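Local coordinates for protein S-adenosylmethionine:tRNA ribosyltransferase-isomerase (Thermotoga maritima, PDB 1VKY) that probably transfers and isomerises the ribose of S-adenosylmethionine onto the 7-aminomethyl-7-deazaguanine base of tRNA, giving epoxyqueuosine in the queuosine pathway, at residues Y20-E25 and H304-T309; D36-M41 and R53-I58. One frame throughout, in Å; residues are numbered along the deposited sequence.

Contact 1. Residues Y20-E25 and H304-T309; sequences YELPPE and HLPRST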
# COMPACT_ATOMS: atom_id res chain seq x y z
N TYR B 20 -7.89 18.84 9.87
CA TYR B 20 -7.04 18.80 11.05
C TYR B 20 -5.64 18.67 10.48
O TYR B 20 -5.49 18.35 9.32
CB TYR B 20 -7.39 17.62 11.97
CG TYR B 20 -7.10 16.25 11.40
CD1 TYR B 20 -5.88 15.62 11.67
CD2 TYR B 20 -8.05 15.57 10.59
CE1 TYR B 20 -5.60 14.33 11.15
CE2 TYR B 20 -7.77 14.27 10.07
CZ TYR B 20 -6.53 13.70 10.34
OH TYR B 20 -6.20 12.48 9.87
N GLU B 21 -4.62 18.96 11.28
CA GLU B 21 -3.27 19.00 10.78
C GLU B 21 -2.64 17.65 10.95
O GLU B 21 -2.46 17.20 12.07
CB GLU B 21 -2.42 20.06 11.53
N LEU B 22 -2.34 17.00 9.84
CA LEU B 22 -1.77 15.65 9.84
C LEU B 22 -0.32 15.72 9.30
O LEU B 22 -0.14 15.91 8.09
CB LEU B 22 -2.58 14.74 8.91
CG LEU B 22 -2.11 13.30 8.70
CD1 LEU B 22 -1.76 12.63 10.04
CD2 LEU B 22 -3.12 12.44 7.89
N PRO B 23 0.69 15.54 10.16
CA PRO B 23 2.07 15.50 9.67
C PRO B 23 2.21 14.37 8.64
O PRO B 23 1.83 13.23 8.91
CB PRO B 23 2.90 15.23 10.94
CG PRO B 23 2.03 15.64 12.07
CD PRO B 23 0.64 15.33 11.62
N PRO B 24 2.77 14.68 7.47
CA PRO B 24 2.73 13.74 6.37
C PRO B 24 3.46 12.46 6.70
O PRO B 24 3.14 11.42 6.15
CB PRO B 24 3.39 14.52 5.20
CG PRO B 24 4.15 15.58 5.80
CD PRO B 24 3.46 15.93 7.09
N GLU B 25 4.42 12.53 7.61
CA GLU B 25 5.21 11.35 7.96
C GLU B 25 4.36 10.29 8.69
O GLU B 25 4.74 9.13 8.76
CB GLU B 25 6.49 11.70 8.76
CG GLU B 25 6.35 12.28 10.16
CD GLU B 25 6.11 13.76 10.20
OE1 GLU B 25 5.75 14.31 9.15
OE2 GLU B 25 6.28 14.40 11.28
N HIS B 304 -8.64 8.25 9.32
CA HIS B 304 -8.93 8.78 8.00
C HIS B 304 -8.29 10.14 7.81
O HIS B 304 -7.89 10.76 8.75
CB HIS B 304 -10.44 8.80 7.77
CG HIS B 304 -11.10 7.47 8.06
ND1 HIS B 304 -10.87 6.35 7.29
CD2 HIS B 304 -11.90 7.07 9.08
CE1 HIS B 304 -11.53 5.32 7.80
NE2 HIS B 304 -12.16 5.73 8.88
N LEU B 305 -8.22 10.60 6.56
CA LEU B 305 -7.49 11.81 6.25
C LEU B 305 -8.34 13.05 6.52
O LEU B 305 -9.60 12.97 6.47
CB LEU B 305 -7.07 11.72 4.76
CG LEU B 305 -6.16 10.54 4.34
CD1 LEU B 305 -6.07 10.40 2.81
CD2 LEU B 305 -4.77 10.73 4.95
N PRO B 306 -7.67 14.19 6.75
CA PRO B 306 -8.35 15.46 6.86
C PRO B 306 -9.34 15.67 5.75
O PRO B 306 -9.07 15.34 4.57
CB PRO B 306 -7.21 16.50 6.75
CG PRO B 306 -5.99 15.78 7.26
CD PRO B 306 -6.21 14.34 6.90
N ARG B 307 -10.52 16.13 6.14
CA ARG B 307 -11.57 16.49 5.19
C ARG B 307 -12.15 15.30 4.44
O ARG B 307 -12.93 15.50 3.52
CB ARG B 307 -11.06 17.53 4.17
CG ARG B 307 -10.48 18.85 4.78
CD ARG B 307 -9.77 19.75 3.76
NE ARG B 307 -8.31 19.52 3.83
CZ ARG B 307 -7.54 19.00 2.87
NH1 ARG B 307 -7.99 18.68 1.66
NH2 ARG B 307 -6.26 18.84 3.15
N SER B 308 -11.82 14.05 4.79
CA SER B 308 -12.34 12.94 3.98
C SER B 308 -13.80 12.70 4.32
O SER B 308 -14.22 12.93 5.48
CB SER B 308 -11.61 11.64 4.28
OG SER B 308 -11.54 11.48 5.67
N THR B 309 -14.55 12.12 3.39
CA THR B 309 -15.90 11.70 3.72
C THR B 309 -15.91 10.56 4.73
O THR B 309 -16.89 10.39 5.44
CB THR B 309 -16.72 11.31 2.50
OG1 THR B 309 -16.03 10.26 1.80
CG2 THR B 309 -16.81 12.42 1.52
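Tyr-20 meets Pro-306 with its CG set between the backbone N and the carbonyl carbon (chi1 68°); the ring lies against Pro-306, and its hydroxyl meets the carbonyl of His-304. Leu-22 has CG anti to its backbone N, and its side chain touches the same proline. Pro-306 CG sits over one face of the Tyr-20 ring, 3.8 Å from the centroid and 17° off the normal, which identifies a CH-pi contact displaced toward the rim. At the ring's edge, and in its plane, Tyr-20 OH donates to His-304 O at 2.7 Å; the donor lies in the carbonyl plane, with a C=O...donor angle of 152°. Leu-22 CD2 lies 3.8 Å from both Pro-306 CD and Leu-305 CD2. The proline occupies a type II turn from Leu-305 to Ser-308, where Leu-305 O accepts from Ser-308 N at 3.0 Å and from Ser-308 OG at 2.6 Å. Ser-308 OG also caps the N of Leu-311 at the start of helix 309-318. Tyr-327 and Val-331 of helix 320-332 pack against Tyr-20, and Leu-305 touches Ile-27 of the second subunit. A leucine in place of Tyr-20 would probably leave His-304 O without this hydroxyl donor and Pro-306 CG without an aromatic face. The chemistry is thus mixed: one directed hydrogen bond ties the hydroxyl end of the ring to His-304 O, while proline and leucine carbons supply the apolar packing that joins the N-terminal loop to the turn before helix 309-318.

Contact 2. Residues D36-M41 and R53-I58; sequences DASRLM and RIFREI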
# COMPACT_ATOMS: atom_id res chain seq x y z
N ASP B 36 -1.86 -7.39 14.12
CA ASP B 36 -2.57 -7.04 15.35
C ASP B 36 -1.68 -6.48 16.43
O ASP B 36 -2.08 -6.39 17.59
CB ASP B 36 -3.39 -8.20 15.86
CG ASP B 36 -2.60 -9.46 16.07
OD1 ASP B 36 -1.35 -9.45 15.98
OD2 ASP B 36 -3.20 -10.52 16.31
N ALA B 37 -0.49 -6.07 16.01
CA ALA B 37 0.42 -5.35 16.87
C ALA B 37 0.32 -3.88 16.53
O ALA B 37 1.03 -3.07 17.10
CB ALA B 37 1.87 -5.85 16.69
N SER B 38 -0.60 -3.51 15.64
CA SER B 38 -0.86 -2.08 15.41
C SER B 38 -1.49 -1.45 16.68
O SER B 38 -1.94 -2.19 17.60
CB SER B 38 -1.73 -1.90 14.17
OG SER B 38 -3.05 -2.32 14.45
N ARG B 39 -1.47 -0.12 16.76
CA ARG B 39 -2.12 0.59 17.86
C ARG B 39 -3.63 0.56 17.66
O ARG B 39 -4.10 0.41 16.53
CB ARG B 39 -1.63 2.03 17.95
CG ARG B 39 -0.15 2.07 18.16
CD ARG B 39 0.42 3.46 18.32
NE ARG B 39 0.09 3.95 19.62
CZ ARG B 39 0.55 5.07 20.15
NH1 ARG B 39 1.40 5.83 19.47
NH2 ARG B 39 0.15 5.41 21.37
N LEU B 40 -4.37 0.61 18.76
CA LEU B 40 -5.84 0.66 18.77
C LEU B 40 -6.22 1.74 19.75
O LEU B 40 -6.05 1.54 20.96
CB LEU B 40 -6.45 -0.68 19.21
CG LEU B 40 -7.98 -0.80 19.35
CD1 LEU B 40 -8.66 -0.67 18.00
CD2 LEU B 40 -8.44 -2.08 20.01
N MET B 41 -6.77 2.84 19.26
CA MET B 41 -7.39 3.84 20.11
C MET B 41 -8.86 3.43 20.33
O MET B 41 -9.57 3.17 19.39
CB MET B 41 -7.37 5.23 19.46
CG MET B 41 -7.81 6.33 20.41
SD MET B 41 -7.65 7.99 19.73
CE MET B 41 -5.89 8.19 19.60
N ARG B 53 -4.41 1.51 23.23
CA ARG B 53 -4.20 0.06 23.37
C ARG B 53 -3.48 -0.45 22.12
O ARG B 53 -3.02 0.36 21.30
CB ARG B 53 -5.55 -0.65 23.57
CG ARG B 53 -6.28 -0.14 24.82
CD ARG B 53 -5.58 -0.56 26.17
NE ARG B 53 -6.49 -1.53 26.63
CZ ARG B 53 -6.25 -2.75 26.94
NH1 ARG B 53 -5.05 -3.26 27.06
NH2 ARG B 53 -7.29 -3.45 27.26
N ILE B 54 -3.35 -1.77 22.05
CA ILE B 54 -2.80 -2.51 20.92
C ILE B 54 -3.91 -3.36 20.36
O ILE B 54 -4.76 -3.82 21.12
CB ILE B 54 -1.63 -3.42 21.39
CG1 ILE B 54 -0.51 -2.57 21.95
CG2 ILE B 54 -1.11 -4.30 20.27
CD1 ILE B 54 -0.06 -1.49 21.04
N PHE B 55 -3.90 -3.60 19.04
CA PHE B 55 -5.03 -4.20 18.38
C PHE B 55 -5.48 -5.52 18.97
O PHE B 55 -6.68 -5.77 19.10
CB PHE B 55 -4.84 -4.35 16.86
CG PHE B 55 -6.16 -4.54 16.14
CD1 PHE B 55 -6.90 -3.45 15.75
CD2 PHE B 55 -6.67 -5.79 15.92
CE1 PHE B 55 -8.14 -3.63 15.14
CE2 PHE B 55 -7.88 -5.98 15.32
CZ PHE B 55 -8.63 -4.89 14.94
N ARG B 56 -4.53 -6.40 19.30
CA ARG B 56 -4.89 -7.74 19.80
C ARG B 56 -5.68 -7.67 21.11
O ARG B 56 -6.39 -8.61 21.45
CB ARG B 56 -3.65 -8.60 20.00
CG ARG B 56 -2.64 -8.04 20.99
CD ARG B 56 -1.41 -8.93 21.22
NE ARG B 56 -0.79 -9.30 19.95
CZ ARG B 56 0.35 -8.81 19.45
NH1 ARG B 56 1.07 -7.89 20.12
NH2 ARG B 56 0.76 -9.25 18.27
N GLU B 57 -5.59 -6.54 21.82
CA GLU B 57 -6.38 -6.27 23.05
C GLU B 57 -7.86 -5.89 22.81
O GLU B 57 -8.62 -5.65 23.76
CB GLU B 57 -5.66 -5.17 23.84
CG GLU B 57 -4.31 -5.64 24.36
CD GLU B 57 -3.39 -4.52 24.81
OE1 GLU B 57 -3.54 -3.35 24.43
OE2 GLU B 57 -2.46 -4.83 25.56
N ILE B 58 -8.28 -5.90 21.55
CA ILE B 58 -9.69 -5.71 21.20
C ILE B 58 -10.56 -6.72 21.87
O ILE B 58 -11.68 -6.41 22.24
CB ILE B 58 -9.92 -5.73 19.65
CG1 ILE B 58 -11.32 -5.19 19.30
CG2 ILE B 58 -9.70 -7.14 19.05
CD1 ILE B 58 -11.47 -4.85 17.86
O HOH W 1 -2.35 3.07 21.34
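Asp-36 O and Ala-37 N both lie over one face of the Arg-56 guanidinium, the first over its centre and 3.9 Å above the plane. Arg-56 NH2 forms a salt bridge to Asp-36 OD1 at 3.1 Å, whose N-H...O angle of 125° makes the hydrogen bond weak; the carboxylate and guanidinium planes are turned 71° apart, and Asp-36 OD2 is held by Thr-192. Asp-36 O itself receives Arg-56 N at 3.0 Å, on a lone pair. The Phe-55 ring is met obliquely by Asp-36 CB, by Ser-38 OG, which is hydrogen-bonded to His-190 ND1, and by Leu-40 CD1, 4.0 Å from Phe-55 CD1. Leu-40 CD2 touches Ile-58 CB. Pairing is antiparallel: Leu-40 and Arg-53 form a hydrogen-bonded pair, with Leu-40 N to Arg-53 O at 2.9 Å and Arg-53 N to Leu-40 O at 2.8 Å, and Arg-39 with Ile-54 a non-hydrogen-bonded one. Phe-55 N to Ser-38 O, 2.8 Å, carries the linkage past the strand end into the 3-10 turn. A water accepts from Arg-39 NE and donates to Arg-53 O, while Arg-39 NH1 bonds Arg-333 O. The pair belongs to the hairpin of strands 39-44 and 49-54, the latter outermost in the mixed sheet of this chain. Strand 343-346 adjoins 39-44 on its other side, while Leu-195 of helix 193-202 packs on Asp-36, Phe-55 and Ile-58.

The two contacts are centred 21 Å apart, and their nearest atoms, about 10 Å from each other, do not touch. In chain order 20-25 comes first, then both segments of contact 2, and finally 304-309, so the local hairpin pairing falls within the long span that contact 1 bridges. Strand 343-346 stands between 39-44 and 298-302 in the mixed sheet, which brings chain-terminal and early strands together. Contact 2 thus lies in the outer hairpin of that sheet, while contact 1 ties the early loop to the loop that leaves strand 298-302, next to the second subunit.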